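PDB 6RXA: argininosuccinate lyase from Chelativorans sp., which is an EDDS lyase of the aspartase/fumarase superfamily, a C-N lyase that probably releases fumarate, here engineered for enantioselective synthesis of dipeptide-sweetener building blocks. Local coordinates for residues W235-A246 with A302-L313; A360-L370 with A433-R443. The protein carries 2 engineered substitutions. All coordinates share one frame; numbering follows the deposited sequence.

Contact 1: W235-A246 with A302-L313; sequences WDHVAEHAFVNA and AMGPLVGILTSL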
loop_
_atom_site.group_PDB
_atom_site.type_symbol
_atom_site.label_atom_id
_atom_site.label_comp_id
_atom_site.label_asym_id
_atom_site.label_seq_id
_atom_site.Cartn_x
_atom_site.Cartn_y
_atom_site.Cartn_z
ATOM N N TRP A 235 -6.228 14.999 10.420
ATOM C CA TRP A 235 -5.235 13.941 10.553
ATOM C C TRP A 235 -4.282 13.954 9.366
ATOM O O TRP A 235 -3.428 13.062 9.261
ATOM C CB TRP A 235 -5.949 12.593 10.612
ATOM C CG TRP A 235 -5.252 11.497 11.380
ATOM C CD1 TRP A 235 -4.706 10.365 10.879
ATOM C CD2 TRP A 235 -5.112 11.416 12.800
ATOM N NE1 TRP A 235 -4.212 9.578 11.901
ATOM C CE2 TRP A 235 -4.448 10.208 13.091
ATOM C CE3 TRP A 235 -5.466 12.261 13.851
ATOM C CZ2 TRP A 235 -4.117 9.830 14.389
ATOM C CZ3 TRP A 235 -5.156 11.878 15.144
ATOM C CH2 TRP A 235 -4.482 10.675 15.400
ATOM N N ASP A 236 -4.407 14.927 8.457
ATOM C CA ASP A 236 -3.621 14.854 7.231
ATOM C C ASP A 236 -2.135 15.014 7.525
ATOM O O ASP A 236 -1.303 14.498 6.774
ATOM C CB ASP A 236 -4.055 15.930 6.237
ATOM C CG ASP A 236 -5.394 15.651 5.584
ATOM O OD1 ASP A 236 -6.058 14.647 5.921
ATOM O OD2 ASP A 236 -5.743 16.454 4.680
ATOM N N HIS A 237 -1.792 15.757 8.591
ATOM C CA HIS A 237 -0.401 15.917 9.008
ATOM C C HIS A 237 0.222 14.592 9.420
ATOM O O HIS A 237 1.438 14.407 9.266
ATOM C CB HIS A 237 -0.319 16.927 10.158
ATOM C CG HIS A 237 -1.154 16.567 11.351
ATOM N ND1 HIS A 237 -2.531 16.566 11.313
ATOM C CD2 HIS A 237 -0.811 16.209 12.612
ATOM C CE1 HIS A 237 -3.002 16.212 12.496
ATOM N NE2 HIS A 237 -1.979 16.004 13.308
ATOM N N VAL A 238 -0.578 13.666 9.952
ATOM C CA VAL A 238 -0.063 12.348 10.318
ATOM C C VAL A 238 0.255 11.543 9.062
ATOM O O VAL A 238 1.324 10.927 8.942
ATOM C CB VAL A 238 -1.064 11.629 11.242
ATOM C CG1 VAL A 238 -0.537 10.292 11.696
ATOM C CG2 VAL A 238 -1.393 12.515 12.449
ATOM N N ALA A 239 -0.674 11.544 8.101
ATOM C CA ALA A 239 -0.417 10.921 6.810
ATOM C C ALA A 239 0.797 11.543 6.133
ATOM O O ALA A 239 1.638 10.825 5.573
ATOM C CB ALA A 239 -1.650 11.055 5.917
ATOM N N GLU A 240 0.917 12.876 6.191
ATOM C CA GLU A 240 2.025 13.549 5.526
ATOM C C GLU A 240 3.360 13.214 6.183
ATOM O O GLU A 240 4.362 13.022 5.486
ATOM C CB GLU A 240 1.793 15.056 5.481
ATOM C CG GLU A 240 2.837 15.808 4.697
ATOM C CD GLU A 240 2.625 17.308 4.698
ATOM O OE1 GLU A 240 1.575 17.783 5.150
ATOM O OE2 GLU A 240 3.526 18.023 4.237
ATOM N N HIS A 241 3.392 13.125 7.509
ATOM C CA HIS A 241 4.612 12.708 8.203
ATOM C C HIS A 241 5.025 11.301 7.772
ATOM O O HIS A 241 6.199 11.050 7.452
ATOM C CB HIS A 241 4.353 12.814 9.707
ATOM C CG HIS A 241 5.584 12.775 10.546
ATOM N ND1 HIS A 241 5.607 13.253 11.839
ATOM C CD2 HIS A 241 6.827 12.301 10.293
ATOM C CE1 HIS A 241 6.817 13.082 12.343
ATOM N NE2 HIS A 241 7.576 12.504 11.428
ATOM N N ALA A 242 4.066 10.385 7.695
ATOM C CA ALA A 242 4.354 9.041 7.210
ATOM C C ALA A 242 4.872 9.068 5.777
ATOM O O ALA A 242 5.800 8.317 5.426
ATOM C CB ALA A 242 3.105 8.166 7.317
ATOM N N PHE A 243 4.295 9.923 4.929
ATOM C CA PHE A 243 4.758 9.987 3.552
ATOM C C PHE A 243 6.187 10.516 3.447
ATOM O O PHE A 243 7.011 9.962 2.704
ATOM C CB PHE A 243 3.870 10.858 2.672
ATOM C CG PHE A 243 4.519 11.139 1.359
ATOM C CD1 PHE A 243 4.650 10.123 0.411
ATOM C CD2 PHE A 243 5.070 12.369 1.088
ATOM C CE1 PHE A 243 5.290 10.346 -0.773
ATOM C CE2 PHE A 243 5.713 12.598 -0.116
ATOM C CZ PHE A 243 5.836 11.575 -1.042
ATOM N N VAL A 244 6.494 11.641 4.111
ATOM C CA VAL A 244 7.837 12.186 3.947
ATOM C C VAL A 244 8.861 11.165 4.440
ATOM O O VAL A 244 9.909 10.957 3.814
ATOM C CB VAL A 244 8.007 13.569 4.602
ATOM C CG1 VAL A 244 9.409 14.104 4.275
ATOM C CG2 VAL A 244 6.950 14.531 4.102
ATOM N N ASN A 245 8.549 10.475 5.543
ATOM C CA ASN A 245 9.429 9.405 6.005
ATOM C C ASN A 245 9.627 8.363 4.908
ATOM O O ASN A 245 10.752 7.919 4.648
ATOM C CB ASN A 245 8.846 8.728 7.244
ATOM C CG ASN A 245 8.963 9.549 8.511
ATOM O OD1 ASN A 245 9.458 10.685 8.526
ATOM N ND2 ASN A 245 8.481 8.963 9.608
ATOM N N ALA A 246 8.539 7.942 4.260
ATOM C CA ALA A 246 8.647 6.891 3.257
ATOM C C ALA A 246 9.457 7.350 2.046
ATOM O O ALA A 246 10.276 6.592 1.514
ATOM C CB ALA A 246 7.275 6.409 2.808
ATOM N N ALA A 302 8.547 1.392 6.192
ATOM C CA ALA A 302 7.923 2.707 6.284
ATOM C C ALA A 302 6.735 2.851 5.338
ATOM O O ALA A 302 5.914 3.753 5.513
ATOM C CB ALA A 302 8.941 3.803 5.991
ATOM N N MET A 303 6.612 1.971 4.343
ATOM C CA MET A 303 5.417 1.994 3.511
ATOM C C MET A 303 4.171 1.646 4.315
ATOM O O MET A 303 3.054 2.043 3.953
ATOM C CB MET A 303 5.554 0.931 2.422
ATOM C CG MET A 303 6.757 1.062 1.560
ATOM S SD MET A 303 6.448 2.171 0.192
ATOM C CE MET A 303 5.120 1.381 -0.771
ATOM N N GLY A 304 4.334 0.886 5.390
ATOM C CA GLY A 304 3.222 0.311 6.099
ATOM C C GLY A 304 2.381 1.341 6.819
ATOM O O GLY A 304 1.163 1.398 6.639
ATOM N N PRO A 305 3.001 2.166 7.673
ATOM C CA PRO A 305 2.209 3.229 8.323
ATOM C C PRO A 305 1.530 4.140 7.322
ATOM O O PRO A 305 0.373 4.526 7.529
ATOM C CB PRO A 305 3.246 3.972 9.177
ATOM C CG PRO A 305 4.295 2.920 9.471
ATOM C CD PRO A 305 4.390 2.134 8.168
ATOM N N LEU A 306 2.222 4.499 6.244
ATOM C CA LEU A 306 1.632 5.372 5.234
ATOM C C LEU A 306 0.320 4.798 4.706
ATOM O O LEU A 306 -0.703 5.493 4.654
ATOM C CB LEU A 306 2.628 5.578 4.095
ATOM C CG LEU A 306 2.136 6.365 2.875
ATOM C CD1 LEU A 306 1.662 7.742 3.288
ATOM C CD2 LEU A 306 3.235 6.417 1.827
ATOM N N VAL A 307 0.325 3.519 4.331
ATOM C CA VAL A 307 -0.879 2.882 3.798
ATOM C C VAL A 307 -1.955 2.725 4.865
ATOM O O VAL A 307 -3.133 2.977 4.611
ATOM C CB VAL A 307 -0.510 1.551 3.123
ATOM C CG1 VAL A 307 -1.755 0.756 2.763
ATOM C CG2 VAL A 307 0.350 1.818 1.890
ATOM N N GLY A 308 -1.588 2.294 6.069
ATOM C CA GLY A 308 -2.592 2.137 7.110
ATOM C C GLY A 308 -3.276 3.443 7.462
ATOM O O GLY A 308 -4.492 3.485 7.652
ATOM N N ILE A 309 -2.494 4.519 7.582
ATOM C CA ILE A 309 -3.060 5.816 7.924
ATOM C C ILE A 309 -4.020 6.274 6.837
ATOM O O ILE A 309 -5.167 6.641 7.112
ATOM C CB ILE A 309 -1.939 6.843 8.170
ATOM C CG1 ILE A 309 -1.131 6.499 9.414
ATOM C CG2 ILE A 309 -2.542 8.225 8.330
ATOM C CD1 ILE A 309 0.252 7.152 9.449
ATOM N N LEU A 310 -3.571 6.240 5.577
ATOM C CA LEU A 310 -4.431 6.686 4.481
ATOM C C LEU A 310 -5.663 5.801 4.325
ATOM O O LEU A 310 -6.757 6.304 4.032
ATOM C CB LEU A 310 -3.665 6.746 3.167
ATOM C CG LEU A 310 -2.760 7.962 3.000
ATOM C CD1 LEU A 310 -1.804 7.734 1.828
ATOM C CD2 LEU A 310 -3.527 9.256 2.828
ATOM N N THR A 311 -5.514 4.486 4.496
ATOM C CA THR A 311 -6.692 3.620 4.458
ATOM C C THR A 311 -7.707 4.059 5.506
ATOM O O THR A 311 -8.910 4.138 5.239
ATOM C CB THR A 311 -6.296 2.165 4.682
ATOM O OG1 THR A 311 -5.529 1.710 3.560
ATOM C CG2 THR A 311 -7.508 1.278 4.812
ATOM N N SER A 312 -7.234 4.329 6.726
ATOM C CA SER A 312 -8.150 4.695 7.803
ATOM C C SER A 312 -8.877 6.002 7.494
ATOM O O SER A 312 -10.065 6.141 7.809
ATOM C CB SER A 312 -7.420 4.734 9.158
ATOM O OG SER A 312 -6.639 5.898 9.343
ATOM N N LEU A 313 -8.196 6.967 6.859
ATOM C CA LEU A 313 -8.848 8.235 6.541
ATOM C C LEU A 313 -9.852 8.060 5.412
ATOM O O LEU A 313 -10.903 8.703 5.414
ATOM C CB LEU A 313 -7.805 9.289 6.192
ATOM C CG LEU A 313 -6.856 9.671 7.340
ATOM C CD1 LEU A 313 -5.900 10.768 6.904
ATOM C CD2 LEU A 313 -7.655 10.079 8.569
HETATM O O HOH W 1 6.002 6.069 7.040
#
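Leu306 enters a hole formed by Ala239, Ala242, Phe243 and Ala246, a knobs-into-holes fit. Its CB faces CB of Ala242 at 4.2 Å. Chi1 of 174° sets CG anti to the backbone N, beside the carbonyl carbon, and from CG the methyls part: Leu306 CD1 lies 3.8 Å from Phe243 N, with Phe243 CB and Ala239 O also beside it, whereas Leu306 CD2 reaches Ala246 CB at 4.2 Å and meets the edge of the Phe243 ring. The small alanines let the axes of helices 236-246 and 303-313 approach to 8.4 Å at a crossing angle of -156°, an antiparallel pair in the helical core of the aspartase/fumarase tetramer; Phe243 stacks on Phe243 of the second subunit. One turn on, Ile309 forks: CG2 packs on Ala239 CA (3.8 Å), and CD1 wedges between Ala242 CB (3.7 Å) and Val238 CG1. At the N-cap, Leu313 CD2 presses on Trp235 CB (3.7 Å), and Ile309 CG2 comes to the indole edge; Val238 CG2 covers one indole face, while Trp235 NE1 is hydrogen-bonded to Val325 O. Close to Ala302, a water donates to both Ala242 O and Ala302 O, bridging the two backbones.

Contact 2: A360-L370 with A433-R443; sequences AAENYSTMTDL and ALDPWQNVLRR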
loop_
_atom_site.group_PDB
_atom_site.type_symbol
_atom_site.label_atom_id
_atom_site.label_comp_id
_atom_site.label_asym_id
_atom_site.label_seq_id
_atom_site.Cartn_x
_atom_site.Cartn_y
_atom_site.Cartn_z
ATOM N N ALA A 360 36.525 2.670 -15.429
ATOM C CA ALA A 360 36.224 3.843 -16.249
ATOM C C ALA A 360 37.048 3.852 -17.529
ATOM O O ALA A 360 36.555 4.247 -18.595
ATOM C CB ALA A 360 36.466 5.127 -15.454
ATOM N N ALA A 361 38.310 3.419 -17.446
ATOM C CA ALA A 361 39.198 3.434 -18.591
ATOM C C ALA A 361 38.982 2.251 -19.523
ATOM O O ALA A 361 39.248 2.366 -20.728
ATOM C CB ALA A 361 40.652 3.399 -18.116
ATOM N N GLU A 362 38.503 1.122 -19.007
ATOM C CA GLU A 362 38.513 -0.125 -19.762
ATOM C C GLU A 362 37.160 -0.607 -20.258
ATOM O O GLU A 362 37.124 -1.324 -21.259
ATOM C CB GLU A 362 39.160 -1.245 -18.933
ATOM C CG GLU A 362 40.609 -0.963 -18.613
ATOM C CD GLU A 362 41.311 -2.116 -17.925
ATOM O OE1 GLU A 362 40.636 -3.081 -17.516
ATOM O OE2 GLU A 362 42.552 -2.053 -17.806
ATOM N N ASN A 363 36.042 -0.247 -19.614
ATOM C CA ASN A 363 34.775 -0.932 -19.852
ATOM C C ASN A 363 33.778 -0.153 -20.718
ATOM O O ASN A 363 32.578 -0.450 -20.689
ATOM C CB ASN A 363 34.123 -1.325 -18.531
ATOM C CG ASN A 363 34.877 -2.412 -17.806
ATOM O OD1 ASN A 363 35.808 -2.999 -18.336
ATOM N ND2 ASN A 363 34.466 -2.689 -16.575
ATOM N N TYR A 364 34.246 0.798 -21.502
ATOM C CA TYR A 364 33.534 1.422 -22.629
ATOM C C TYR A 364 32.618 2.569 -22.239
ATOM O O TYR A 364 31.865 3.063 -23.118
ATOM C CB TYR A 364 32.801 0.412 -23.523
ATOM C CG TYR A 364 33.678 -0.758 -23.931
ATOM C CD1 TYR A 364 34.741 -0.585 -24.801
ATOM C CD2 TYR A 364 33.451 -2.030 -23.413
ATOM C CE1 TYR A 364 35.553 -1.649 -25.154
ATOM C CE2 TYR A 364 34.254 -3.094 -23.761
ATOM C CZ TYR A 364 35.297 -2.900 -24.634
ATOM O OH TYR A 364 36.097 -3.969 -24.983
ATOM N N SER A 365 32.662 3.062 -21.005
ATOM C CA SER A 365 31.890 4.244 -20.648
ATOM C C SER A 365 32.370 5.508 -21.363
ATOM O O SER A 365 31.648 6.515 -21.351
ATOM C CB SER A 365 31.908 4.439 -19.131
ATOM O OG SER A 365 33.155 4.933 -18.696
ATOM N N THR A 366 33.559 5.495 -21.956
ATOM C CA THR A 366 34.069 6.651 -22.696
ATOM C C THR A 366 33.547 6.729 -24.125
ATOM O O THR A 366 33.955 7.630 -24.865
ATOM C CB THR A 366 35.602 6.618 -22.697
ATOM O OG1 THR A 366 36.039 5.356 -23.222
ATOM C CG2 THR A 366 36.135 6.802 -21.280
ATOM N N MET A 367 32.638 5.848 -24.545
ATOM C CA MET A 367 32.253 5.831 -25.952
ATOM C C MET A 367 31.415 7.045 -26.358
ATOM O O MET A 367 31.424 7.419 -27.537
ATOM C CB MET A 367 31.522 4.536 -26.302
ATOM C CG MET A 367 32.391 3.301 -26.236
ATOM S SD MET A 367 33.778 3.353 -27.385
ATOM C CE MET A 367 35.152 3.517 -26.243
ATOM N N THR A 368 30.683 7.665 -25.427
ATOM C CA THR A 368 29.951 8.874 -25.791
ATOM C C THR A 368 30.914 9.962 -26.231
ATOM O O THR A 368 30.700 10.623 -27.251
ATOM C CB THR A 368 29.102 9.397 -24.639
ATOM O OG1 THR A 368 28.102 8.447 -24.280
ATOM C CG2 THR A 368 28.404 10.693 -25.079
ATOM N N ASP A 369 32.004 10.146 -25.486
ATOM C CA ASP A 369 32.963 11.173 -25.878
ATOM C C ASP A 369 33.591 10.871 -27.231
ATOM O O ASP A 369 33.857 11.787 -28.015
ATOM C CB ASP A 369 34.023 11.386 -24.808
ATOM C CG ASP A 369 33.576 12.389 -23.772
ATOM O OD1 ASP A 369 32.348 12.606 -23.679
ATOM O OD2 ASP A 369 34.436 12.973 -23.072
ATOM N N LEU A 370 33.843 9.591 -27.535
ATOM C CA LEU A 370 34.322 9.248 -28.876
ATOM C C LEU A 370 33.299 9.643 -29.943
ATOM O O LEU A 370 33.663 10.198 -30.993
ATOM C CB LEU A 370 34.672 7.760 -28.940
ATOM C CG LEU A 370 35.361 7.244 -30.206
ATOM C CD1 LEU A 370 36.736 7.889 -30.359
ATOM C CD2 LEU A 370 35.485 5.728 -30.189
ATOM N N ALA A 433 39.686 11.380 -26.506
ATOM C CA ALA A 433 38.281 11.065 -26.283
ATOM C C ALA A 433 38.118 9.889 -25.328
ATOM O O ALA A 433 37.125 9.816 -24.597
ATOM C CB ALA A 433 37.599 10.759 -27.616
ATOM N N LEU A 434 39.084 8.969 -25.312
ATOM C CA LEU A 434 38.991 7.755 -24.511
ATOM C C LEU A 434 39.621 7.893 -23.133
ATOM O O LEU A 434 39.587 6.937 -22.348
ATOM C CB LEU A 434 39.670 6.593 -25.241
ATOM C CG LEU A 434 39.098 6.208 -26.597
ATOM C CD1 LEU A 434 39.982 5.136 -27.247
ATOM C CD2 LEU A 434 37.672 5.720 -26.490
ATOM N N ASP A 435 40.193 9.041 -22.815
ATOM C CA ASP A 435 40.811 9.256 -21.513
ATOM C C ASP A 435 39.697 9.564 -20.525
ATOM O O ASP A 435 39.028 10.599 -20.666
ATOM C CB ASP A 435 41.775 10.435 -21.628
ATOM C CG ASP A 435 42.474 10.755 -20.322
ATOM O OD1 ASP A 435 41.913 10.503 -19.239
ATOM O OD2 ASP A 435 43.602 11.295 -20.382
ATOM N N PRO A 436 39.439 8.709 -19.524
ATOM C CA PRO A 436 38.262 8.942 -18.673
ATOM C C PRO A 436 38.354 10.207 -17.848
ATOM O O PRO A 436 37.317 10.790 -17.507
ATOM C CB PRO A 436 38.197 7.685 -17.787
ATOM C CG PRO A 436 39.602 7.171 -17.766
ATOM C CD PRO A 436 40.202 7.515 -19.099
ATOM N N TRP A 437 39.564 10.640 -17.479
ATOM C CA TRP A 437 39.678 11.892 -16.746
ATOM C C TRP A 437 39.329 13.072 -17.644
ATOM O O TRP A 437 38.680 14.023 -17.193
ATOM C CB TRP A 437 41.079 12.053 -16.154
ATOM C CG TRP A 437 41.200 13.281 -15.291
ATOM C CD1 TRP A 437 42.060 14.329 -15.455
ATOM C CD2 TRP A 437 40.404 13.595 -14.144
ATOM N NE1 TRP A 437 41.856 15.273 -14.471
ATOM C CE2 TRP A 437 40.846 14.839 -13.651
ATOM C CE3 TRP A 437 39.361 12.937 -13.478
ATOM C CZ2 TRP A 437 40.281 15.440 -12.529
ATOM C CZ3 TRP A 437 38.806 13.537 -12.365
ATOM C CH2 TRP A 437 39.264 14.774 -11.903
ATOM N N GLN A 438 39.735 13.020 -18.919
ATOM C CA GLN A 438 39.302 14.054 -19.858
ATOM C C GLN A 438 37.790 14.026 -20.062
ATOM O O GLN A 438 37.184 15.076 -20.306
ATOM C CB GLN A 438 40.038 13.952 -21.193
ATOM C CG GLN A 438 41.535 14.185 -21.082
ATOM C CD GLN A 438 41.890 15.534 -20.487
ATOM O OE1 GLN A 438 41.372 16.570 -20.903
ATOM N NE2 GLN A 438 42.776 15.525 -19.501
ATOM N N ASN A 439 37.160 12.844 -19.980
ATOM C CA ASN A 439 35.700 12.799 -20.048
ATOM C C ASN A 439 35.100 13.611 -18.906
ATOM O O ASN A 439 34.095 14.312 -19.081
ATOM C CB ASN A 439 35.174 11.359 -19.942
ATOM C CG ASN A 439 35.196 10.614 -21.251
ATOM O OD1 ASN A 439 34.178 10.066 -21.672
ATOM N ND2 ASN A 439 36.350 10.554 -21.880
ATOM N N VAL A 440 35.685 13.492 -17.708
ATOM C CA VAL A 440 35.191 14.236 -16.557
ATOM C C VAL A 440 35.424 15.725 -16.753
ATOM O O VAL A 440 34.512 16.540 -16.586
ATOM C CB VAL A 440 35.857 13.723 -15.267
ATOM C CG1 VAL A 440 35.545 14.639 -14.119
ATOM C CG2 VAL A 440 35.370 12.306 -14.953
ATOM N N LEU A 441 36.645 16.097 -17.149
ATOM C CA LEU A 441 36.983 17.508 -17.295
ATOM C C LEU A 441 36.124 18.192 -18.351
ATOM O O LEU A 441 35.776 19.373 -18.208
ATOM C CB LEU A 441 38.466 17.650 -17.633
ATOM C CG LEU A 441 39.450 17.259 -16.535
ATOM C CD1 LEU A 441 40.896 17.493 -17.004
ATOM C CD2 LEU A 441 39.162 18.021 -15.263
ATOM N N ARG A 442 35.787 17.486 -19.433
ATOM C CA ARG A 442 34.954 18.089 -20.469
ATOM C C ARG A 442 33.529 18.360 -19.995
ATOM O O ARG A 442 32.867 19.245 -20.548
ATOM C CB ARG A 442 34.922 17.191 -21.709
ATOM C CG ARG A 442 36.164 17.336 -22.564
ATOM C CD ARG A 442 36.028 16.603 -23.876
ATOM N NE ARG A 442 36.140 15.158 -23.717
ATOM C CZ ARG A 442 37.279 14.474 -23.830
ATOM N NH1 ARG A 442 38.419 15.091 -24.116
ATOM N NH2 ARG A 442 37.273 13.158 -23.670
ATOM N N ARG A 443 33.049 17.628 -18.993
ATOM C CA ARG A 443 31.684 17.781 -18.488
ATOM C C ARG A 443 31.708 18.811 -17.364
ATOM O O ARG A 443 31.643 18.485 -16.173
ATOM C CB ARG A 443 31.140 16.434 -18.034
ATOM C CG ARG A 443 30.880 15.464 -19.181
ATOM C CD ARG A 443 30.638 14.037 -18.685
ATOM N NE ARG A 443 30.092 13.243 -19.783
ATOM C CZ ARG A 443 30.799 12.845 -20.835
ATOM N NH1 ARG A 443 30.221 12.159 -21.818
ATOM N NH2 ARG A 443 32.090 13.136 -20.910
HETATM O O HOH W 2 38.525 4.531 -22.598
HETATM O O HOH W 3 31.735 9.080 -22.605
#
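Alpha carbons of Ala361 and Pro436, of Thr366 and Leu434, and of Leu370 and Ala433 pair at 5.1 to 5.6 Å, so the segments run in opposite directions, and a type I turn from Tyr364 to Met367 leads 360-370 between helices. Arg443 meets the Asp369 carboxylate end-on, the two planes 22° apart: NH1 and NH2 both donate to Asp369 OD1 from the same face of its plane, NH2 at 2.8 Å. The bend of Arg442 at chi3 (-74°) turns its guanidinium so that NE and NH2 both face Asp369 OD2. Arg442 NE donates to Asp369 OD2 at 2.8 Å from 49° above the carboxylate plane, Arg442 NH2 at 2.9 Å; the same oxygen takes a longer bond from Arg443 NH2. The Asn439 amide stacks on the carboxylate, and its ND2 is held by Ala433 O and Asp435 O; this fixes its rotation and leaves OD1 to accept from a water that also links Ser365 O and Asp369 N. A second water joins Ala361 O, Thr366 OG1 and Leu434 O. Pro436 CG rests 3.9 Å from Ala361 CB, and Met367 CE is tight against Leu434 CD2 at 3.4 Å. Arg442 has a second acidic partner, Asp432, at NH1. Around this C-terminal domain contact, Pro165 of strand 161-167 touches Thr366 and Asn439, Val155 of strand 153-158 touches Ala360 and Ser365, and helix 382-399 packs on Met367.

Both contacts are buried and of nearly equal size, 544 Å² for contact 1 and 553 Å² for contact 2, yet they share no helix or strand and do not touch: their nearest atoms are about 30 Å apart. The centre of contact 1 is about 15 Å from the centre of the chain, that of contact 2 about 34 Å. Chemistry follows place. In the helical core the two segments meet by interlocking alkyl groups, with one bridging water; toward the end of the chain's elongated shape, salt bridges, two waters and some apolar packing join the ends of short helices. Each also touches the fourth subunit, contact 1 through Val307 and Thr311, contact 2 through Tyr364, Met367 and Thr368.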